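Local coordinates for triacylglycerol lipase (Clostridium botulinum, PDB 5AH1), which probably hydrolyses triacylglycerols and other esters, acts on synthetic polyesters, and has an alpha/beta-hydrolase fold that also binds zinc, at residues A[59-64]-A[329-334]; A[225-230]-A[438-443]. All coordinates share one frame; numbering follows the deposited sequence.

Interaction 1 (A[59-64]-A[329-334])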
ATOM      1  N   LYS A  59      16.124 -11.724  -6.025  1.00 14.71           N
ATOM      2  CA  LYS A  59      16.110 -13.101  -5.547  1.00 15.43           C
ATOM      3  C   LYS A  59      15.299 -13.269  -4.274  1.00 13.77           C
ATOM      4  O   LYS A  59      15.545 -12.600  -3.257  1.00 14.16           O
ATOM      5  CB  LYS A  59      17.537 -13.587  -5.320  1.00 19.39           C
ATOM      6  CG  LYS A  59      18.375 -13.566  -6.578  1.00 23.64           C
ATOM      7  CD  LYS A  59      19.790 -14.042  -6.304  1.00 27.49           C
ATOM      8  CE  LYS A  59      20.618 -14.126  -7.581  1.00 30.35           C
ATOM      9  NZ  LYS A  59      21.815 -15.001  -7.386  1.00 32.40           N
ATOM     10  N   PHE A  60      14.329 -14.177  -4.327  1.00 13.76           N
ATOM     11  CA  PHE A  60      13.529 -14.451  -3.150  1.00 13.17           C
ATOM     12  C   PHE A  60      14.462 -15.143  -2.145  1.00 13.23           C
ATOM     13  O   PHE A  60      15.211 -16.040  -2.516  1.00 14.00           O
ATOM     14  CB  PHE A  60      12.312 -15.297  -3.503  1.00 12.94           C
ATOM     15  CG  PHE A  60      11.349 -15.420  -2.383  1.00 12.36           C
ATOM     16  CD1 PHE A  60      10.438 -14.403  -2.140  1.00 11.62           C
ATOM     17  CD2 PHE A  60      11.365 -16.518  -1.539  1.00 11.94           C
ATOM     18  CE1 PHE A  60       9.563 -14.469  -1.074  1.00 11.71           C
ATOM     19  CE2 PHE A  60      10.484 -16.597  -0.470  1.00 12.12           C
ATOM     20  CZ  PHE A  60       9.576 -15.577  -0.249  1.00 11.30           C
ATOM     21  N   PRO A  61      14.456 -14.710  -0.880  1.00 12.85           N
ATOM     22  CA  PRO A  61      15.593 -15.055  -0.008  1.00 13.31           C
ATOM     23  C   PRO A  61      15.536 -16.397   0.717  1.00 13.43           C
ATOM     24  O   PRO A  61      16.575 -16.828   1.195  1.00 14.73           O
ATOM     25  CB  PRO A  61      15.581 -13.929   1.020  1.00 13.86           C
ATOM     26  CG  PRO A  61      14.140 -13.578   1.122  1.00 13.14           C
ATOM     27  CD  PRO A  61      13.615 -13.659  -0.277  1.00 13.37           C
ATOM     28  N   VAL A  62      14.374 -17.033   0.814  1.00 12.82           N
ATOM     29  CA  VAL A  62      14.254 -18.227   1.640  1.00 14.29           C
ATOM     30  C   VAL A  62      13.394 -19.276   0.963  1.00 14.09           C
ATOM     31  O   VAL A  62      12.589 -18.984   0.078  1.00 14.24           O
ATOM     32  CB  VAL A  62      13.656 -17.906   3.037  1.00 15.64           C
ATOM     33  CG1 VAL A  62      14.534 -16.920   3.787  1.00 16.92           C
ATOM     34  CG2 VAL A  62      12.248 -17.349   2.910  1.00 15.90           C
ATOM     35  N   GLU A  63      13.615 -20.515   1.370  1.00 14.61           N
ATOM     36  CA  GLU A  63      12.706 -21.601   1.046  1.00 15.65           C
ATOM     37  C   GLU A  63      11.666 -21.702   2.151  1.00 13.91           C
ATOM     38  O   GLU A  63      11.899 -21.290   3.297  1.00 13.16           O
ATOM     39  CB  GLU A  63      13.460 -22.930   0.908  1.00 20.84           C
ATOM     40  CG  GLU A  63      14.318 -23.045  -0.359  1.00 26.80           C
ATOM     41  CD  GLU A  63      13.492 -23.199  -1.644  1.00 31.43           C
ATOM     42  OE1 GLU A  63      12.564 -24.046  -1.685  1.00 33.23           O
ATOM     43  OE2 GLU A  63      13.781 -22.471  -2.621  1.00 33.38           O
ATOM     44  N   PHE A  64      10.504 -22.229   1.806  1.00 12.68           N
ATOM     45  CA  PHE A  64       9.475 -22.449   2.802  1.00 11.63           C
ATOM     46  C   PHE A  64      10.000 -23.421   3.864  1.00 11.02           C
ATOM     47  O   PHE A  64      10.731 -24.363   3.543  1.00 10.71           O
ATOM     48  CB  PHE A  64       8.190 -22.991   2.167  1.00 11.84           C
ATOM     49  CG  PHE A  64       7.039 -23.006   3.119  1.00 11.83           C
ATOM     50  CD1 PHE A  64       6.303 -21.852   3.344  1.00 12.35           C
ATOM     51  CD2 PHE A  64       6.724 -24.147   3.836  1.00 11.96           C
ATOM     52  CE1 PHE A  64       5.262 -21.839   4.255  1.00 12.50           C
ATOM     53  CE2 PHE A  64       5.686 -24.134   4.753  1.00 12.62           C
ATOM     54  CZ  PHE A  64       4.961 -22.973   4.962  1.00 12.47           C
ATOM     55  N   PHE A 329       3.019 -11.364   7.122  1.00  7.28           N
ATOM     56  CA  PHE A 329       4.383 -11.214   6.631  1.00  7.62           C
ATOM     57  C   PHE A 329       4.641  -9.769   6.338  1.00  7.67           C
ATOM     58  O   PHE A 329       3.808  -9.116   5.741  1.00  8.24           O
ATOM     59  CB  PHE A 329       4.582 -12.040   5.350  1.00  8.63           C
ATOM     60  CG  PHE A 329       4.358 -13.502   5.562  1.00  8.60           C
ATOM     61  CD1 PHE A 329       5.386 -14.318   6.038  1.00  9.82           C
ATOM     62  CD2 PHE A 329       3.114 -14.061   5.332  1.00 10.01           C
ATOM     63  CE1 PHE A 329       5.180 -15.659   6.259  1.00 10.41           C
ATOM     64  CE2 PHE A 329       2.901 -15.394   5.561  1.00 11.42           C
ATOM     65  CZ  PHE A 329       3.925 -16.197   6.033  1.00 11.09           C
ATOM     66  N   SER A 330       5.828  -9.306   6.675  1.00  7.90           N
ATOM     67  CA  SER A 330       6.237  -7.949   6.322  1.00  7.99           C
ATOM     68  C   SER A 330       7.580  -7.949   5.619  1.00  8.38           C
ATOM     69  O   SER A 330       8.515  -8.661   6.016  1.00 10.02           O
ATOM     70  CB  SER A 330       6.323  -7.068   7.560  1.00  8.88           C
ATOM     71  OG  SER A 330       7.210  -7.658   8.489  1.00 10.40           O
ATOM     72  N   TRP A 331       7.650  -7.141   4.566  1.00  7.50           N
ATOM     73  CA  TRP A 331       8.841  -6.918   3.767  1.00  7.80           C
ATOM     74  C   TRP A 331       9.213  -5.444   3.818  1.00  7.61           C
ATOM     75  O   TRP A 331       8.358  -4.568   3.618  1.00  7.43           O
ATOM     76  CB  TRP A 331       8.574  -7.344   2.329  1.00  8.45           C
ATOM     77  CG  TRP A 331       8.268  -8.798   2.207  1.00  7.97           C
ATOM     78  CD1 TRP A 331       7.046  -9.388   2.282  1.00  8.38           C
ATOM     79  CD2 TRP A 331       9.218  -9.856   2.023  1.00  8.72           C
ATOM     80  NE1 TRP A 331       7.174 -10.750   2.145  1.00  8.65           N
ATOM     81  CE2 TRP A 331       8.497 -11.065   1.976  1.00  9.07           C
ATOM     82  CE3 TRP A 331      10.612  -9.894   1.893  1.00  9.84           C
ATOM     83  CZ2 TRP A 331       9.121 -12.303   1.793  1.00  9.60           C
ATOM     84  CZ3 TRP A 331      11.227 -11.109   1.718  1.00  9.76           C
ATOM     85  CH2 TRP A 331      10.485 -12.304   1.657  1.00  9.80           C
ATOM     86  N   THR A 332      10.491  -5.199   4.105  1.00  7.31           N
ATOM     87  CA  THR A 332      11.066  -3.868   4.269  1.00  7.93           C
ATOM     88  C   THR A 332      12.027  -3.594   3.111  1.00  8.17           C
ATOM     89  O   THR A 332      12.910  -4.419   2.829  1.00  8.74           O
ATOM     90  CB  THR A 332      11.855  -3.783   5.601  1.00  8.66           C
ATOM     91  OG1 THR A 332      10.957  -3.992   6.701  1.00  8.63           O
ATOM     92  CG2 THR A 332      12.541  -2.428   5.746  1.00  8.19           C
ATOM     93  N   THR A 333      11.823  -2.466   2.438  1.00  8.29           N
ATOM     94  CA  THR A 333      12.743  -1.977   1.424  1.00  8.73           C
ATOM     95  C   THR A 333      13.599  -0.862   2.003  1.00  8.17           C
ATOM     96  O   THR A 333      13.125  -0.070   2.828  1.00  8.06           O
ATOM     97  CB  THR A 333      11.974  -1.479   0.174  1.00  9.07           C
ATOM     98  OG1 THR A 333      10.739  -0.859   0.569  1.00  9.05           O
ATOM     99  CG2 THR A 333      11.649  -2.635  -0.753  1.00  9.49           C
ATOM    100  N   GLN A 334      14.847  -0.783   1.546  1.00  9.24           N
ATOM    101  CA  GLN A 334      15.779   0.267   1.960  1.00  8.88           C
ATOM    102  C   GLN A 334      16.628   0.685   0.771  1.00  9.15           C
ATOM    103  O   GLN A 334      17.084  -0.175   0.023  1.00  9.44           O
ATOM    104  CB  GLN A 334      16.690  -0.227   3.083  1.00  9.50           C
ATOM    105  CG  GLN A 334      17.753   0.799   3.460  1.00 10.25           C
ATOM    106  CD  GLN A 334      18.598   0.389   4.631  1.00 11.45           C
ATOM    107  OE1 GLN A 334      18.348  -0.624   5.288  1.00 13.24           O
ATOM    108  NE2 GLN A 334      19.609   1.193   4.914  1.00 13.31           N
TER
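Two neighbouring residues of a surface loop, Phe60 and Pro61, meet the benzo rim of the Trp331 indole. Along 329-334, the side chain of Phe329 packs on Tyr443 and Leu447 of helix 437-448, while Ser330, on the other face, hydrogen-bonds through OG to the carbonyl of Asp393. Trp331 follows and carries the whole contact. Its CG stands anti to the carbonyl carbon (chi1 -62°), and the far rim of its benzo ring is what reaches the loop. Phe60 comes across it at roughly a right angle, CE1 lying 3.6 Å from Trp331 CH2; the ring planes are inclined at 53° with centroids 5.5 Å apart, an oblique meeting. Strand 327-331 belongs to the parallel central sheet of the alpha/beta-hydrolase fold, so this tryptophan joins that sheet to the segment preceding strand 80-83. Pro61 and Trp331 point at each other from opposite directions, the proline at the indole edge and in its plane, with Pro61 CG 3.9 Å from Trp331 CZ3. Pro61 CD also sits over one face of the Phe60 ring, 3.6 Å above its plane and offset toward the rim. Farther along, Thr333 OG1 is hydrogen-bonded to Asp384 OD2 and to Ser228 OG.

Interaction 2 (A[225-230]-A[438-443]); sequences STISTP and DWYMDY
The phenol oxygen of Tyr443 is gripped from two sources: Ser225 OG lies 2.5 Å from Tyr443 OH, a short hydrogen bond in which either hydroxyl may be the donor, and the indole NE1 of Trp331 bonds to the same oxygen. The serine comes to the edge of the phenol ring, near its plane, with Ser225 CB also 3.3 Å from Tyr443 OH. Tyr443 gets there because its CG is anti to the backbone N (chi1 -166°), which sends the ring from the helix to the sheet. All of these residues are buried, and the paired bonds satisfy a hydroxyl set among apolar groups. One turn back along the helix, the contact becomes apolar. Ile227 CD1, at the end of an extended side chain, lies 4.2 Å from Tyr440 CE2, the two side chains coming from opposite directions, and 4.3 Å from Trp439 CH2. The Tyr440 hydroxyl has its polar partner elsewhere, the carbonyl of Ile429. Within the helix the two aromatic residues also pack together, Trp439 CE3 standing 3.7 Å above the centre of the Tyr440 ring. Strand 225-227 and helix 438-443 run nearly antiparallel, at 163° with axes 13.5 Å apart, spanned largely by the helix's aromatic side chains: a helix layered on the parallel sheet of an alpha/beta-hydrolase.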
ATOM      1  N   SER A 225       0.281  -9.916   3.605  1.00  7.43           N
ATOM      2  CA  SER A 225       1.673  -9.585   3.343  1.00  7.40           C
ATOM      3  C   SER A 225       1.774  -8.106   3.026  1.00  6.82           C
ATOM      4  O   SER A 225       1.120  -7.634   2.088  1.00  8.09           O
ATOM      5  CB  SER A 225       2.213 -10.378   2.158  1.00  7.83           C
ATOM      6  OG  SER A 225       2.269 -11.762   2.420  1.00  8.11           O
ATOM      7  N   THR A 226       2.573  -7.387   3.816  1.00  7.26           N
ATOM      8  CA  THR A 226       2.843  -5.971   3.565  1.00  7.35           C
ATOM      9  C   THR A 226       4.237  -5.832   2.971  1.00  6.88           C
ATOM     10  O   THR A 226       5.163  -6.532   3.369  1.00  8.45           O
ATOM     11  CB  THR A 226       2.663  -5.087   4.838  1.00  7.06           C
ATOM     12  OG1 THR A 226       3.732  -5.289   5.772  1.00  7.84           O
ATOM     13  CG2 THR A 226       1.344  -5.366   5.509  1.00  7.15           C
ATOM     14  N   ILE A 227       4.355  -4.957   1.972  1.00  6.79           N
ATOM     15  CA  ILE A 227       5.603  -4.713   1.264  1.00  7.17           C
ATOM     16  C   ILE A 227       5.797  -3.199   1.223  1.00  6.48           C
ATOM     17  O   ILE A 227       4.980  -2.482   0.659  1.00  7.66           O
ATOM     18  CB  ILE A 227       5.573  -5.290  -0.173  1.00  7.57           C
ATOM     19  CG1 ILE A 227       5.243  -6.784  -0.180  1.00  9.01           C
ATOM     20  CG2 ILE A 227       6.906  -5.014  -0.865  1.00  7.95           C
ATOM     21  CD1 ILE A 227       5.145  -7.361  -1.600  1.00  9.41           C
ATOM     22  N   SER A 228       6.873  -2.728   1.841  1.00  6.80           N
ATOM     23  CA  SER A 228       7.182  -1.294   1.881  1.00  8.11           C
ATOM     24  C   SER A 228       6.080  -0.480   2.557  1.00  7.61           C
ATOM     25  O   SER A 228       5.828   0.680   2.211  1.00  8.83           O
ATOM     26  CB  SER A 228       7.406  -0.746   0.470  1.00  8.79           C
ATOM     27  OG  SER A 228       8.249  -1.585  -0.305  1.00  9.23           O
ATOM     28  N   THR A 229       5.419  -1.085   3.529  1.00  7.19           N
ATOM     29  CA  THR A 229       4.217  -0.488   4.103  1.00  6.49           C
ATOM     30  C   THR A 229       4.535   0.409   5.308  1.00  6.56           C
ATOM     31  O   THR A 229       5.315   0.018   6.180  1.00  6.78           O
ATOM     32  CB  THR A 229       3.227  -1.585   4.528  1.00  6.85           C
ATOM     33  OG1 THR A 229       2.755  -2.239   3.352  1.00  7.37           O
ATOM     34  CG2 THR A 229       2.024  -1.043   5.316  1.00  7.35           C
ATOM     35  N   PRO A 230       3.917   1.600   5.361  1.00  6.46           N
ATOM     36  CA  PRO A 230       4.045   2.456   6.548  1.00  6.52           C
ATOM     37  C   PRO A 230       3.174   1.942   7.696  1.00  7.12           C
ATOM     38  O   PRO A 230       2.160   2.529   8.053  1.00  7.28           O
ATOM     39  CB  PRO A 230       3.561   3.808   6.045  1.00  6.73           C
ATOM     40  CG  PRO A 230       2.528   3.457   5.010  1.00  7.08           C
ATOM     41  CD  PRO A 230       3.073   2.223   4.322  1.00  7.38           C
ATOM     42  N   ASP A 438      10.268 -13.078 -10.974  1.00 13.07           N
ATOM     43  CA  ASP A 438      10.633 -14.349 -10.347  1.00 13.51           C
ATOM     44  C   ASP A 438      10.466 -14.308  -8.831  1.00 12.59           C
ATOM     45  O   ASP A 438      10.058 -15.284  -8.213  1.00 12.50           O
ATOM     46  CB  ASP A 438      12.059 -14.739 -10.731  1.00 16.85           C
ATOM     47  CG  ASP A 438      12.175 -15.097 -12.198  1.00 21.51           C
ATOM     48  OD1 ASP A 438      11.374 -15.935 -12.660  1.00 23.79           O
ATOM     49  OD2 ASP A 438      13.048 -14.527 -12.889  1.00 23.68           O
ATOM     50  N   TRP A 439      10.755 -13.158  -8.234  1.00 11.57           N
ATOM     51  CA  TRP A 439      10.556 -12.977  -6.802  1.00 11.40           C
ATOM     52  C   TRP A 439       9.091 -13.208  -6.444  1.00 10.82           C
ATOM     53  O   TRP A 439       8.775 -13.955  -5.500  1.00 10.47           O
ATOM     54  CB  TRP A 439      11.019 -11.583  -6.389  1.00 11.01           C
ATOM     55  CG  TRP A 439      11.055 -11.316  -4.892  1.00 10.61           C
ATOM     56  CD1 TRP A 439      12.154 -11.324  -4.092  1.00 10.52           C
ATOM     57  CD2 TRP A 439       9.951 -10.934  -4.046  1.00 10.34           C
ATOM     58  NE1 TRP A 439      11.812 -11.009  -2.800  1.00 11.46           N
ATOM     59  CE2 TRP A 439      10.465 -10.766  -2.744  1.00 11.05           C
ATOM     60  CE3 TRP A 439       8.585 -10.728  -4.261  1.00  9.95           C
ATOM     61  CZ2 TRP A 439       9.659 -10.422  -1.660  1.00 10.94           C
ATOM     62  CZ3 TRP A 439       7.789 -10.383  -3.186  1.00 10.71           C
ATOM     63  CH2 TRP A 439       8.327 -10.232  -1.899  1.00 11.17           C
ATOM     64  N   TYR A 440       8.189 -12.587  -7.202  1.00  9.72           N
ATOM     65  CA  TYR A 440       6.768 -12.753  -6.940  1.00  9.76           C
ATOM     66  C   TYR A 440       6.275 -14.180  -7.187  1.00 10.34           C
ATOM     67  O   TYR A 440       5.447 -14.687  -6.429  1.00 10.36           O
ATOM     68  CB  TYR A 440       5.944 -11.743  -7.741  1.00  9.60           C
ATOM     69  CG  TYR A 440       5.971 -10.375  -7.121  1.00  9.57           C
ATOM     70  CD1 TYR A 440       6.960  -9.460  -7.442  1.00  9.62           C
ATOM     71  CD2 TYR A 440       5.030 -10.019  -6.166  1.00 10.60           C
ATOM     72  CE1 TYR A 440       6.996  -8.218  -6.846  1.00  9.70           C
ATOM     73  CE2 TYR A 440       5.054  -8.773  -5.570  1.00 10.88           C
ATOM     74  CZ  TYR A 440       6.047  -7.889  -5.910  1.00  9.93           C
ATOM     75  OH  TYR A 440       6.066  -6.655  -5.300  1.00 10.93           O
ATOM     76  N   MET A 441       6.779 -14.838  -8.230  1.00 11.77           N
ATOM     77  CA  MET A 441       6.395 -16.225  -8.486  1.00 12.20           C
ATOM     78  C   MET A 441       6.861 -17.138  -7.347  1.00 11.36           C
ATOM     79  O   MET A 441       6.112 -18.010  -6.894  1.00 11.72           O
ATOM     80  CB  MET A 441       6.914 -16.674  -9.855  1.00 15.81           C
ATOM     81  CG  MET A 441       6.118 -15.984 -10.986  1.00 19.68           C
ATOM     82  SD  MET A 441       6.561 -16.420 -12.645  1.00 24.73           S
ATOM     83  CE  MET A 441       8.127 -15.600 -12.751  1.00 24.39           C
ATOM     84  N   ASP A 442       8.085 -16.919  -6.872  1.00 10.84           N
ATOM     85  CA  ASP A 442       8.594 -17.679  -5.742  1.00 11.55           C
ATOM     86  C   ASP A 442       7.813 -17.384  -4.473  1.00 10.15           C
ATOM     87  O   ASP A 442       7.601 -18.277  -3.662  1.00 10.46           O
ATOM     88  CB  ASP A 442      10.089 -17.414  -5.521  1.00 12.89           C
ATOM     89  CG  ASP A 442      10.967 -18.117  -6.545  1.00 16.42           C
ATOM     90  OD1 ASP A 442      10.454 -18.971  -7.303  1.00 17.69           O
ATOM     91  OD2 ASP A 442      12.176 -17.804  -6.586  1.00 17.45           O
ATOM     92  N   TYR A 443       7.374 -16.140  -4.287  1.00  9.23           N
ATOM     93  CA  TYR A 443       6.595 -15.820  -3.095  1.00  9.20           C
ATOM     94  C   TYR A 443       5.230 -16.487  -3.158  1.00  8.57           C
ATOM     95  O   TYR A 443       4.735 -16.980  -2.148  1.00  9.31           O
ATOM     96  CB  TYR A 443       6.420 -14.313  -2.914  1.00  8.88           C
ATOM     97  CG  TYR A 443       5.910 -13.892  -1.551  1.00  8.85           C
ATOM     98  CD1 TYR A 443       6.270 -14.575  -0.393  1.00  9.09           C
ATOM     99  CD2 TYR A 443       5.104 -12.775  -1.413  1.00  9.53           C
ATOM    100  CE1 TYR A 443       5.833 -14.170   0.844  1.00  8.86           C
ATOM    101  CE2 TYR A 443       4.670 -12.365  -0.169  1.00  8.75           C
ATOM    102  CZ  TYR A 443       5.034 -13.062   0.951  1.00  8.74           C
ATOM    103  OH  TYR A 443       4.642 -12.654   2.213  1.00  9.36           O
TER

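In the fold
The two contacts adjoin, their centres about 7 Å apart, and lie on the face of the central sheet covered by helix 437-448. Their segments alternate along the chain in the order 59-64, 225-230, 329-334, 438-443, so distant parts of the sequence interlock. Strands 221-227 and 327-331 are parallel neighbours in that sheet, joined by a hydrogen bond between Trp331 N and Thr226 O (2.8 Å); just beyond them Thr333 OG1 and Ser228 OG form another (2.7 Å). Phe60 of interaction 1 also packs on Tyr443 of interaction 2, so loop, helix and sheet share one aromatic cluster. Ile227 lies near, without touching, a probable nucleophile elbow at Ser182, so this packing borders the region where the active site probably lies.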